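Local coordinates for scarecrow-like protein 3 (PDB 6KPB) that probably acts as a GRAS-family transcription regulator in plant development and binds zinc finger proteins of the IDD family, at residues R415-K418 with L419-S423; V135-L138 with F139-F143. One frame throughout, in Å; residues are numbered along the deposited sequence.

Contact 1 of 2, residues R415-K418 with L419-S423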
loop_
_atom_site.group_PDB
_atom_site.type_symbol
_atom_site.label_atom_id
_atom_site.label_comp_id
_atom_site.label_asym_id
_atom_site.label_seq_id
_atom_site.Cartn_x
_atom_site.Cartn_y
_atom_site.Cartn_z
ATOM N N ARG A 415 0.288 -21.961 10.709
ATOM C CA ARG A 415 0.159 -22.851 11.864
ATOM C C ARG A 415 1.359 -23.795 11.891
ATOM O O ARG A 415 1.278 -24.980 11.558
ATOM C CB ARG A 415 -1.164 -23.606 11.812
ATOM C CG ARG A 415 -2.380 -22.703 11.937
ATOM C CD ARG A 415 -3.675 -23.479 11.792
ATOM N NE ARG A 415 -4.831 -22.670 12.165
ATOM C CZ ARG A 415 -5.368 -22.656 13.380
ATOM N NH1 ARG A 415 -4.854 -23.414 14.339
ATOM N NH2 ARG A 415 -6.419 -21.889 13.637
ATOM N N HIS A 416 2.496 -23.243 12.306
ATOM C CA HIS A 416 3.732 -24.010 12.348
ATOM C C HIS A 416 3.710 -24.999 13.507
ATOM O O HIS A 416 3.260 -24.679 14.610
ATOM C CB HIS A 416 4.929 -23.068 12.479
ATOM C CG HIS A 416 4.929 -21.947 11.485
ATOM N ND1 HIS A 416 5.451 -20.703 11.766
ATOM C CD2 HIS A 416 4.469 -21.883 10.212
ATOM C CE1 HIS A 416 5.312 -19.919 10.711
ATOM N NE2 HIS A 416 4.720 -20.611 9.755
ATOM N N GLU A 417 4.197 -26.212 13.250
ATOM C CA GLU A 417 4.315 -27.234 14.278
ATOM C C GLU A 417 5.681 -27.897 14.160
ATOM O O GLU A 417 6.361 -27.783 13.137
ATOM C CB GLU A 417 3.190 -28.274 14.178
ATOM C CG GLU A 417 1.803 -27.708 14.455
ATOM C CD GLU A 417 0.757 -28.789 14.657
ATOM O OE1 GLU A 417 0.930 -29.897 14.106
ATOM O OE2 GLU A 417 -0.234 -28.532 15.374
ATOM N N LYS A 418 6.082 -28.586 15.225
ATOM C CA LYS A 418 7.412 -29.171 15.265
ATOM C C LYS A 418 7.474 -30.450 14.430
ATOM O O LYS A 418 6.457 -31.007 14.008
ATOM C CB LYS A 418 7.840 -29.452 16.706
ATOM C CG LYS A 418 8.110 -28.200 17.527
ATOM C CD LYS A 418 9.142 -28.459 18.615
ATOM C CE LYS A 418 10.551 -28.525 18.043
ATOM N NZ LYS A 418 10.979 -27.222 17.459
ATOM N N LEU A 419 8.707 -30.913 14.201
ATOM C CA LEU A 419 8.936 -32.054 13.319
ATOM C C LEU A 419 8.293 -33.325 13.863
ATOM O O LEU A 419 7.781 -34.147 13.093
ATOM C CB LEU A 419 10.439 -32.255 13.121
ATOM C CG LEU A 419 10.915 -33.547 12.455
ATOM C CD1 LEU A 419 10.431 -33.631 11.015
ATOM C CD2 LEU A 419 12.432 -33.653 12.526
ATOM N N GLU A 420 8.315 -33.506 15.186
ATOM C CA GLU A 420 7.764 -34.721 15.777
ATOM C C GLU A 420 6.276 -34.859 15.479
ATOM O O GLU A 420 5.782 -35.967 15.238
ATOM C CB GLU A 420 8.018 -34.727 17.284
ATOM C CG GLU A 420 7.269 -35.804 18.047
ATOM C CD GLU A 420 7.748 -35.938 19.477
ATOM O OE1 GLU A 420 8.955 -35.728 19.721
ATOM O OE2 GLU A 420 6.919 -36.248 20.359
ATOM N N LYS A 421 5.545 -33.741 15.483
ATOM C CA LYS A 421 4.128 -33.790 15.138
ATOM C C LYS A 421 3.928 -34.127 13.667
ATOM O O LYS A 421 3.027 -34.900 13.319
ATOM C CB LYS A 421 3.454 -32.462 15.480
ATOM C CG LYS A 421 3.017 -32.346 16.929
ATOM C CD LYS A 421 1.783 -31.466 17.051
ATOM C CE LYS A 421 1.123 -31.625 18.412
ATOM N NZ LYS A 421 -0.233 -31.007 18.446
ATOM N N TRP A 422 4.756 -33.556 12.788
ATOM C CA TRP A 422 4.621 -33.833 11.361
ATOM C C TRP A 422 4.913 -35.294 11.047
ATOM O O TRP A 422 4.242 -35.898 10.202
ATOM C CB TRP A 422 5.541 -32.919 10.555
ATOM C CG TRP A 422 5.056 -31.511 10.484
ATOM C CD1 TRP A 422 5.648 -30.408 11.027
ATOM C CD2 TRP A 422 3.862 -31.050 9.841
ATOM N NE1 TRP A 422 4.900 -29.288 10.755
ATOM C CE2 TRP A 422 3.798 -29.656 10.028
ATOM C CE3 TRP A 422 2.843 -31.683 9.121
ATOM C CZ2 TRP A 422 2.756 -28.884 9.523
ATOM C CZ3 TRP A 422 1.810 -30.914 8.621
ATOM C CH2 TRP A 422 1.773 -29.531 8.824
ATOM N N SER A 423 5.907 -35.880 11.719
ATOM C CA SER A 423 6.257 -37.273 11.461
ATOM C C SER A 423 5.085 -38.198 11.763
ATOM O O SER A 423 4.716 -39.036 10.934
ATOM C CB SER A 423 7.484 -37.669 12.280
ATOM O OG SER A 423 8.626 -36.939 11.865
#
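W422 turns the edge of its indole to the chain leading into the helix, with NE1 3.2 Å from the backbone O of E417, near the ring plane; the N-H...O angle of 124° makes this a weak hydrogen bond. The neighbouring ring atom CD1 comes obliquely to 3.1 Å from O of K418. That same K418 oxygen takes the backbone N of W422 in the carbonyl plane at 3.3 Å, with a weak second bond from K421 N. Separately, E417 and K421 run across each other at a slant. Their meeting is mostly chain against carboxylate: CD of K421 lies 3.4 Å from E417 OE1, whereas K421 NZ makes a long salt bridge of 3.9 Å to E417 OE2. Stronger partners hold that carboxylate, R425 through OE1 and N356 through OE2. S423 OG bonds to L419 O from above the carbonyl plane; L419 O also accepts S423 N. K418 bends at its third and fourth torsions (76° and 64°), and its end leads away to a salt bridge between NZ and D352, whose OD1 also accepts L419 N. With its O taking first-turn N-H groups, K418 stands at the N-cap of helix 419-428, in the predicted SAW region of the GRAS domain.

Contact 2 of 2, residues V135-L138 with F139-F143; sequences VRRL and FFEMF
L138 meets M142 one helical turn on, through backbone and side chain together. The backbone bonds come first: F139 N to V135 O, F140 N to R136 O, E141 N to R137 O and M142 N to L138 O all follow the i to i+4 pattern of an alpha helix. M142 N lies 2.6 Å from L138 O, nearly in line with that carbonyl, at a C=O...N angle of 166°. L138 O also takes a weak bond from E141 N at 3.1 Å. After M142 the chain leaves helical geometry, although F143 N still reaches O of F139 at 3.1 Å.

Apolar contact is modest within the turn. M142 SD stands 4.1 Å from L138 CB, and M142 CG comes within 3.1 Å of L138 O. The larger hydrophobic surfaces face other helices: L138 packs on V392, F139 on L396 and L146, F140 on L146 and Y150, and F143 on L378.

The charged pair that meets across the turn is R137 and E141. Bends at chi2 and chi3 of R137 (-88° and -78°) curl its guanidinium back toward E141, whose carboxylate plane is roughly perpendicular to it as modelled. The two are probably paired as a salt bridge, but NH1 of R137 and OE2 of E141 are modelled too close for the details to be trusted.

The chemistry thus divides by side: aromatic and aliphatic groups pack the helix against its neighbours, while an opposite-charge pair occupies an exposed flank, where solvent would probably weaken its attraction.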
loop_
_atom_site.group_PDB
_atom_site.type_symbol
_atom_site.label_atom_id
_atom_site.label_comp_id
_atom_site.label_asym_id
_atom_site.label_seq_id
_atom_site.Cartn_x
_atom_site.Cartn_y
_atom_site.Cartn_z
ATOM N N VAL A 135 11.227 -10.144 -2.656
ATOM C CA VAL A 135 11.481 -10.515 -1.267
ATOM C C VAL A 135 11.775 -12.008 -1.147
ATOM O O VAL A 135 12.566 -12.421 -0.289
ATOM C CB VAL A 135 10.306 -10.082 -0.367
ATOM C CG1 VAL A 135 9.058 -10.903 -0.652
ATOM C CG2 VAL A 135 10.692 -10.177 1.104
ATOM N N ARG A 136 11.173 -12.841 -2.004
ATOM C CA ARG A 136 11.496 -14.266 -1.988
ATOM C C ARG A 136 12.928 -14.507 -2.450
ATOM O O ARG A 136 13.615 -15.389 -1.924
ATOM C CB ARG A 136 10.519 -15.049 -2.864
ATOM C CG ARG A 136 9.084 -15.028 -2.373
ATOM C CD ARG A 136 8.239 -16.062 -3.095
ATOM N NE ARG A 136 6.830 -15.683 -3.126
ATOM C CZ ARG A 136 6.227 -15.153 -4.185
ATOM N NH1 ARG A 136 6.909 -14.946 -5.303
ATOM N NH2 ARG A 136 4.940 -14.836 -4.129
ATOM N N ARG A 137 13.388 -13.738 -3.441
ATOM C CA ARG A 137 14.783 -13.838 -3.858
ATOM C C ARG A 137 15.716 -13.457 -2.716
ATOM O O ARG A 137 16.757 -14.093 -2.514
ATOM C CB ARG A 137 15.026 -12.952 -5.083
ATOM C CG ARG A 137 16.264 -13.310 -5.897
ATOM C CD ARG A 137 17.518 -12.610 -5.382
ATOM N NE ARG A 137 17.591 -11.211 -5.794
ATOM C CZ ARG A 137 18.499 -10.346 -5.353
ATOM N NH1 ARG A 137 19.416 -10.730 -4.474
ATOM N NH2 ARG A 137 18.490 -9.093 -5.786
ATOM N N LEU A 138 15.349 -12.425 -1.948
ATOM C CA LEU A 138 16.183 -12.000 -0.828
ATOM C C LEU A 138 16.270 -13.082 0.242
ATOM O O LEU A 138 17.355 -13.353 0.772
ATOM C CB LEU A 138 15.640 -10.700 -0.234
ATOM C CG LEU A 138 15.783 -9.444 -1.096
ATOM C CD1 LEU A 138 15.050 -8.273 -0.463
ATOM C CD2 LEU A 138 17.253 -9.108 -1.307
ATOM N N PHE A 139 15.139 -13.708 0.579
ATOM C CA PHE A 139 15.165 -14.812 1.533
ATOM C C PHE A 139 16.066 -15.936 1.040
ATOM O O PHE A 139 16.859 -16.492 1.809
ATOM C CB PHE A 139 13.744 -15.324 1.776
ATOM C CG PHE A 139 13.663 -16.457 2.764
ATOM C CD1 PHE A 139 14.035 -16.270 4.086
ATOM C CD2 PHE A 139 13.194 -17.701 2.376
ATOM C CE1 PHE A 139 13.955 -17.309 4.999
ATOM C CE2 PHE A 139 13.110 -18.745 3.285
ATOM C CZ PHE A 139 13.492 -18.548 4.598
ATOM N N PHE A 140 15.974 -16.262 -0.250
ATOM C CA PHE A 140 16.810 -17.308 -0.825
ATOM C C PHE A 140 18.292 -16.968 -0.730
ATOM O O PHE A 140 19.124 -17.868 -0.571
ATOM C CB PHE A 140 16.407 -17.540 -2.283
ATOM C CG PHE A 140 17.298 -18.496 -3.021
ATOM C CD1 PHE A 140 17.097 -19.864 -2.927
ATOM C CD2 PHE A 140 18.329 -18.029 -3.820
ATOM C CE1 PHE A 140 17.913 -20.747 -3.608
ATOM C CE2 PHE A 140 19.149 -18.908 -4.504
ATOM C CZ PHE A 140 18.940 -20.268 -4.399
ATOM N N GLU A 141 18.646 -15.685 -0.819
ATOM C CA GLU A 141 20.046 -15.278 -0.867
ATOM C C GLU A 141 20.601 -14.825 0.475
ATOM O O GLU A 141 21.796 -15.010 0.727
ATOM C CB GLU A 141 20.239 -14.155 -1.892
ATOM C CG GLU A 141 19.794 -14.523 -3.298
ATOM C CD GLU A 141 20.667 -13.905 -4.371
ATOM O OE1 GLU A 141 21.417 -14.656 -5.031
ATOM O OE2 GLU A 141 20.612 -12.670 -4.553
ATOM N N MET A 142 19.779 -14.236 1.343
ATOM C CA MET A 142 20.260 -13.786 2.643
ATOM C C MET A 142 20.232 -14.882 3.700
ATOM O O MET A 142 20.910 -14.751 4.726
ATOM C CB MET A 142 19.439 -12.584 3.123
ATOM C CG MET A 142 19.431 -11.420 2.141
ATOM S SD MET A 142 18.392 -10.048 2.670
ATOM C CE MET A 142 19.421 -9.337 3.952
ATOM N N PHE A 143 19.475 -15.954 3.475
ATOM C CA PHE A 143 19.411 -17.086 4.382
ATOM C C PHE A 143 19.788 -18.369 3.651
ATOM O O PHE A 143 19.548 -18.493 2.446
ATOM C CB PHE A 143 18.009 -17.240 4.986
ATOM C CG PHE A 143 17.613 -16.111 5.893
ATOM C CD1 PHE A 143 17.019 -14.970 5.382
ATOM C CD2 PHE A 143 17.833 -16.191 7.258
ATOM C CE1 PHE A 143 16.654 -13.930 6.213
ATOM C CE2 PHE A 143 17.472 -15.154 8.096
ATOM C CZ PHE A 143 16.881 -14.022 7.573
#

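Overall arrangement
Along the chain contact 2 comes first, at the end of helix 129-142, and contact 1 follows much later, where the loop after helix 387-406 runs into helix 419-428. Their centres are 24 Å apart, on opposite sides of the chain's centre, and their nearest atoms stay about 10 Å from each other. Both belong to the same GRAS domain, in its predicted VHIID and SAW regions. Contact 1 rests on strands 345-351, 464-469 and 472-482 of the mixed sheet. The two are separate local elements of one domain, linked through helix 387-406, which packs on contact 2 and leads along the chain to contact 1.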